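Local coordinates for protein microbial serine proteinases; subtilisin (Bacillus subtilis, PDB 2GKO) that probably cleaves peptide bonds in proteins as a calcium-binding, cold-adapted serine protease of the subtilisin family, at residues I28-L33 against H254-A259. Sequence-based numbering, arbitrary orientation.
With CA (calcium ion), chain B.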
loop_
_atom_site.group_PDB
_atom_site.type_symbol
_atom_site.label_atom_id
_atom_site.label_comp_id
_atom_site.label_asym_id
_atom_site.label_seq_id
_atom_site.Cartn_x
_atom_site.Cartn_y
_atom_site.Cartn_z
ATOM N N ILE A 28 -7.518 -10.431 8.174
ATOM C CA ILE A 28 -6.201 -10.090 7.675
ATOM C C ILE A 28 -5.773 -8.790 8.285
ATOM O O ILE A 28 -6.558 -7.848 8.380
ATOM C CB ILE A 28 -6.191 -9.989 6.146
ATOM C CG1 ILE A 28 -6.798 -11.251 5.511
ATOM C CG2 ILE A 28 -4.766 -9.744 5.652
ATOM C CD1 ILE A 28 -6.106 -12.538 5.856
ATOM N N ASN A 29 -4.503 -8.720 8.686
ATOM C CA ASN A 29 -3.962 -7.525 9.346
ATOM C C ASN A 29 -3.147 -6.724 8.357
ATOM O O ASN A 29 -2.292 -7.279 7.677
ATOM C CB ASN A 29 -3.073 -7.939 10.522
ATOM C CG ASN A 29 -3.762 -8.924 11.430
ATOM O OD1 ASN A 29 -4.652 -8.534 12.201
ATOM N ND2 ASN A 29 -3.429 -10.213 11.290
ATOM N N ILE A 30 -3.481 -5.448 8.202
ATOM C CA ILE A 30 -2.691 -4.530 7.407
ATOM C C ILE A 30 -1.887 -3.656 8.358
ATOM O O ILE A 30 -2.427 -2.854 9.128
ATOM C CB ILE A 30 -3.569 -3.676 6.443
ATOM C CG1 ILE A 30 -4.398 -4.581 5.520
ATOM C CG2 ILE A 30 -2.680 -2.769 5.605
ATOM C CD1 ILE A 30 -5.346 -3.830 4.595
ATOM N N ALA A 31 -0.567 -3.826 8.299
ATOM C CA ALA A 31 0.354 -3.056 9.076
ATOM C C ALA A 31 0.819 -1.852 8.271
ATOM O O ALA A 31 1.601 -1.977 7.327
ATOM C CB ALA A 31 1.544 -3.928 9.527
ATOM N N VAL A 32 0.318 -0.697 8.651
ATOM C CA VAL A 32 0.644 0.539 7.996
ATOM C C VAL A 32 1.805 1.151 8.740
ATOM O O VAL A 32 1.668 1.664 9.866
ATOM C CB VAL A 32 -0.580 1.478 7.954
ATOM C CG1 VAL A 32 -0.193 2.801 7.365
ATOM C CG2 VAL A 32 -1.721 0.824 7.140
ATOM N N LEU A 33 2.973 1.081 8.110
ATOM C CA LEU A 33 4.225 1.595 8.679
ATOM C C LEU A 33 4.415 2.966 8.106
ATOM O O LEU A 33 4.698 3.139 6.931
ATOM C CB LEU A 33 5.394 0.666 8.330
ATOM C CG LEU A 33 5.560 -0.548 9.245
ATOM C CD1 LEU A 33 4.329 -1.447 9.306
ATOM C CD2 LEU A 33 6.777 -1.338 8.724
ATOM N N HIS A 254 -4.049 0.982 -1.776
ATOM C CA HIS A 254 -5.063 0.350 -2.617
ATOM C C HIS A 254 -4.706 -1.114 -2.885
ATOM O O HIS A 254 -5.529 -2.013 -2.732
ATOM C CB HIS A 254 -5.197 1.089 -3.929
ATOM C CG HIS A 254 -5.992 2.349 -3.838
ATOM N ND1 HIS A 254 -5.418 3.571 -3.560
ATOM C CD2 HIS A 254 -7.314 2.593 -4.028
ATOM C CE1 HIS A 254 -6.346 4.510 -3.599
ATOM N NE2 HIS A 254 -7.512 3.935 -3.853
ATOM N N ALA A 255 -3.456 -1.357 -3.251
ATOM C CA ALA A 255 -2.956 -2.706 -3.432
ATOM C C ALA A 255 -2.914 -3.507 -2.142
ATOM O O ALA A 255 -3.218 -4.681 -2.149
ATOM C CB ALA A 255 -1.590 -2.669 -4.043
ATOM N N ALA A 256 -2.527 -2.892 -1.027
ATOM C CA ALA A 256 -2.432 -3.634 0.245
ATOM C C ALA A 256 -3.829 -4.067 0.679
ATOM O O ALA A 256 -4.018 -5.180 1.156
ATOM C CB ALA A 256 -1.798 -2.779 1.324
ATOM N N GLY A 257 -4.792 -3.177 0.523
ATOM C CA GLY A 257 -6.198 -3.468 0.766
ATOM C C GLY A 257 -6.721 -4.581 -0.128
ATOM O O GLY A 257 -7.386 -5.529 0.339
ATOM N N LEU A 258 -6.394 -4.517 -1.416
ATOM C CA LEU A 258 -6.787 -5.585 -2.326
ATOM C C LEU A 258 -6.179 -6.910 -1.909
ATOM O O LEU A 258 -6.868 -7.940 -1.912
ATOM C CB LEU A 258 -6.415 -5.267 -3.761
ATOM C CG LEU A 258 -6.905 -6.300 -4.781
ATOM C CD1 LEU A 258 -8.447 -6.429 -4.692
ATOM C CD2 LEU A 258 -6.435 -5.939 -6.189
ATOM N N ALA A 259 -4.893 -6.900 -1.537
ATOM C CA ALA A 259 -4.217 -8.105 -1.074
ATOM C C ALA A 259 -4.946 -8.707 0.118
ATOM O O ALA A 259 -5.136 -9.924 0.186
ATOM C CB ALA A 259 -2.759 -7.797 -0.707
HETATM CA CA CA B . -6.078 -9.335 13.644
HETATM O O HOH W 1 -6.305 -11.179 12.525
HETATM O O HOH W 2 -7.346 -10.384 15.243
HETATM O O HOH W 3 -4.295 -10.396 14.690
#
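Ile30 lays the end of its side chain over the backbone of the helix at Ala256 and Gly257. Its CD1 lies 3.9 Å from Ala256 O and equally 3.9 Å from Gly257 CA, so this methyl meets main-chain atoms of two successive residues. The second branch makes the looser touch: Ile30 CG2 stands 4.4 Å from Ala256 CB, methyl to methyl. Both branches face the helix: chi1 (-57°) sets CG1 anti to the carbonyl carbon and CG2 anti to the backbone N, while the extended chi2 (177°) carries CD1 farther out than CG2. Gly257, having no side chain, offers CD1 a bare CA, and the side chain of Ala256 brings a single methyl on the helix side; the closest pair of CA atoms, Ile30 CA and Ala256 CA, is 7.2 Å apart. The contact is wholly apolar in its side chains, small and buried near the middle of the molecule. Here strand 29-34, set in the parallel part of the subtilisin alpha/beta sheet between strands 97-102 and 133-137, receives helix 248-265 on one face. The first turn of that helix carries Thr248 and Ser249, which line the pocket of the bound phenylmethanesulfonic acid, while the methyl of Ala256 is about 13 Å from this ligand. Ala260, one turn beyond Ala256, prolongs the apolar surface against Ile28 and Ile30, and Val134 of the adjoining strand also touches Ala256. On the other face of the strand Asn29 turns to a calcium ion, which its OD1 binds at 2.2 Å together with three waters and with Glu49 and Asp97. Its amide ND2 is held by Lys132 O and Thr131 OG1, bonds that probably hold the amide in the rotation that points OD1 at the metal.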